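Local coordinates for poly-beta-1,6-N-acetyl-D-glucosamine export protein (Escherichia coli, PDB 4Y25) that exports the biofilm adhesin poly-beta-1,6-N-acetyl-D-glucosamine across the outer membrane through its C-terminal beta-barrel porin domain, at residues T248-T252 and G281-H285. Sequence-based numbering, arbitrary orientation.
Sequences TDVVT and GDREH
Residues 248-252 are extended beta strand; 281-285 are loop at G281-D282 and strand from R283 on. The strand axes approach to 9.0 Å and run nearly parallel, at 20°, too far apart for backbone pairing; the closest alpha carbons are those of D249 and D282, 7.4 Å apart. D249, its CA-CB bond toward the other segment, has chi1 at -146°, between wells, which lets OD1 accept a hydrogen bond from V250 N at 2.8 Å; its OD2 lies 3.6 Å from R283 CD and 3.9 Å from D282 OD1, like charges at a surface where solvent can probably screen them. V250 supplies the one hydrogen bond between the segments, R283 NE to V250 O at 3.1 Å; its p rotamer lays CG1 over a guanidinium face, 3.3 Å from R283 NE, as apolar cover. V251 points away, its compact beta-branched side chain buried against S241 and R277 of the flanking strands. T252, also beta-branched, with chi1 t, turns CG2 rather than OG1 to R283, 3.2 Å from R283 NH2. R283 reaches this far through chi1 m, chi2 t and chi3 p. At G281, phi/psi of 132/-106 would jam a CB against the preceding carbonyl, so glycine suits the turn. Strand 266-278 lies between, pairing with T252 through K276 and E284 through R277: next-but-one strands of an antiparallel 16-stranded outer-membrane beta barrel, joined at the end away from the chain termini, probably extracellular.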
ATOM      1  N   THR A 248       6.467  11.076 -23.060  1.00 98.86           N
ATOM      2  CA  THR A 248       6.117  11.628 -21.756  1.00 87.87           C
ATOM      3  C   THR A 248       4.832  12.449 -21.799  1.00 87.66           C
ATOM      4  O   THR A 248       4.594  13.202 -22.743  1.00 89.02           O
ATOM      5  CB  THR A 248       7.266  12.515 -21.203  1.00 79.94           C
ATOM      6  OG1 THR A 248       8.392  11.693 -20.876  1.00 82.85           O
ATOM      7  CG2 THR A 248       6.833  13.277 -19.955  1.00 72.02           C
ATOM      8  N   ASP A 249       3.995  12.281 -20.781  1.00 90.84           N
ATOM      9  CA  ASP A 249       2.886  13.194 -20.557  1.00 96.58           C
ATOM     10  C   ASP A 249       2.803  13.536 -19.070  1.00102.99           C
ATOM     11  O   ASP A 249       3.653  13.126 -18.280  1.00103.66           O
ATOM     12  CB  ASP A 249       1.566  12.600 -21.054  1.00 89.14           C
ATOM     13  CG  ASP A 249       0.626  13.659 -21.606  1.00 94.03           C
ATOM     14  OD1 ASP A 249       0.757  14.839 -21.214  1.00102.77           O
ATOM     15  OD2 ASP A 249      -0.241  13.316 -22.436  1.00110.47           O
ATOM     16  N   VAL A 250       1.774  14.287 -18.699  1.00103.92           N
ATOM     17  CA  VAL A 250       1.674  14.846 -17.357  1.00103.31           C
ATOM     18  C   VAL A 250       0.954  13.905 -16.383  1.00 93.28           C
ATOM     19  O   VAL A 250       0.061  13.150 -16.769  1.00 80.54           O
ATOM     20  CB  VAL A 250       0.955  16.222 -17.401  1.00102.33           C
ATOM     21  CG1 VAL A 250      -0.463  16.071 -17.931  1.00 92.03           C
ATOM     22  CG2 VAL A 250       0.962  16.900 -16.036  1.00103.57           C
ATOM     23  N   VAL A 251       1.372  13.940 -15.121  1.00 72.17           N
ATOM     24  CA  VAL A 251       0.698  13.202 -14.062  1.00 68.02           C
ATOM     25  C   VAL A 251       0.076  14.171 -13.066  1.00 56.22           C
ATOM     26  O   VAL A 251       0.739  15.082 -12.574  1.00 70.42           O
ATOM     27  CB  VAL A 251       1.664  12.261 -13.314  1.00 75.58           C
ATOM     28  CG1 VAL A 251       0.992  11.666 -12.080  1.00 61.72           C
ATOM     29  CG2 VAL A 251       2.143  11.168 -14.235  1.00 65.71           C
ATOM     30  N   THR A 252      -1.203  13.977 -12.778  1.00 63.45           N
ATOM     31  CA  THR A 252      -1.876  14.793 -11.781  1.00 81.30           C
ATOM     32  C   THR A 252      -2.626  13.897 -10.801  1.00 80.68           C
ATOM     33  O   THR A 252      -3.198  12.876 -11.187  1.00 74.00           O
ATOM     34  CB  THR A 252      -2.845  15.800 -12.434  1.00 84.28           C
ATOM     35  OG1 THR A 252      -3.480  16.584 -11.416  1.00108.92           O
ATOM     36  CG2 THR A 252      -3.906  15.077 -13.242  1.00 83.48           C
ATOM     37  N   GLY A 281       0.458   5.759 -24.113  1.00 92.49           N
ATOM     38  CA  GLY A 281       0.040   6.858 -24.963  1.00115.62           C
ATOM     39  C   GLY A 281      -0.588   8.011 -24.209  1.00118.74           C
ATOM     40  O   GLY A 281       0.107   8.774 -23.537  1.00122.18           O
ATOM     41  N   ASP A 282      -1.905   8.143 -24.321  1.00129.11           N
ATOM     42  CA  ASP A 282      -2.602   9.267 -23.706  1.00145.00           C
ATOM     43  C   ASP A 282      -3.230   8.869 -22.370  1.00126.16           C
ATOM     44  O   ASP A 282      -3.422   7.689 -22.079  1.00114.77           O
ATOM     45  CB  ASP A 282      -3.660   9.830 -24.664  1.00155.90           C
ATOM     46  CG  ASP A 282      -4.344  11.074 -24.119  1.00151.99           C
ATOM     47  OD1 ASP A 282      -3.656  12.101 -23.931  1.00145.52           O
ATOM     48  OD2 ASP A 282      -5.569  11.025 -23.883  1.00147.69           O
ATOM     49  N   ARG A 283      -3.550   9.881 -21.573  1.00112.14           N
ATOM     50  CA  ARG A 283      -3.927   9.720 -20.177  1.00102.46           C
ATOM     51  C   ARG A 283      -5.351   9.216 -19.949  1.00103.49           C
ATOM     52  O   ARG A 283      -6.307   9.718 -20.541  1.00104.53           O
ATOM     53  CB  ARG A 283      -3.743  11.060 -19.466  1.00 96.00           C
ATOM     54  CG  ARG A 283      -2.445  11.759 -19.836  1.00 77.89           C
ATOM     55  CD  ARG A 283      -2.530  13.258 -19.617  1.00 98.07           C
ATOM     56  NE  ARG A 283      -2.680  13.603 -18.208  1.00110.48           N
ATOM     57  CZ  ARG A 283      -3.573  14.471 -17.745  1.00117.84           C
ATOM     58  NH1 ARG A 283      -4.400  15.086 -18.580  1.00131.51           N
ATOM     59  NH2 ARG A 283      -3.638  14.726 -16.447  1.00106.84           N
ATOM     60  N   GLU A 284      -5.478   8.214 -19.085  1.00 98.32           N
ATOM     61  CA  GLU A 284      -6.775   7.810 -18.556  1.00109.12           C
ATOM     62  C   GLU A 284      -6.858   8.201 -17.082  1.00 98.27           C
ATOM     63  O   GLU A 284      -5.832   8.428 -16.438  1.00 86.57           O
ATOM     64  CB  GLU A 284      -7.003   6.305 -18.729  1.00105.68           C
ATOM     65  CG  GLU A 284      -7.604   5.900 -20.077  1.00119.75           C
ATOM     66  CD  GLU A 284      -9.093   6.209 -20.196  1.00138.26           C
ATOM     67  OE1 GLU A 284      -9.611   7.040 -19.419  1.00126.19           O
ATOM     68  OE2 GLU A 284      -9.751   5.611 -21.075  1.00148.81           O
ATOM     69  N   HIS A 285      -8.074   8.287 -16.552  1.00 72.69           N
ATOM     70  CA  HIS A 285      -8.268   8.753 -15.182  1.00 79.07           C
ATOM     71  C   HIS A 285      -8.772   7.651 -14.250  1.00 73.61           C
ATOM     72  O   HIS A 285      -9.568   6.800 -14.647  1.00 79.63           O
ATOM     73  CB  HIS A 285      -9.244   9.932 -15.159  1.00 87.40           C
ATOM     74  CG  HIS A 285     -10.639   9.565 -15.560  1.00 98.68           C
ATOM     75  ND1 HIS A 285     -11.559   9.056 -14.669  1.00 95.99           N
ATOM     76  CD2 HIS A 285     -11.269   9.627 -16.757  1.00108.37           C
ATOM     77  CE1 HIS A 285     -12.697   8.822 -15.300  1.00100.41           C
ATOM     78  NE2 HIS A 285     -12.547   9.161 -16.567  1.00111.91           N
TER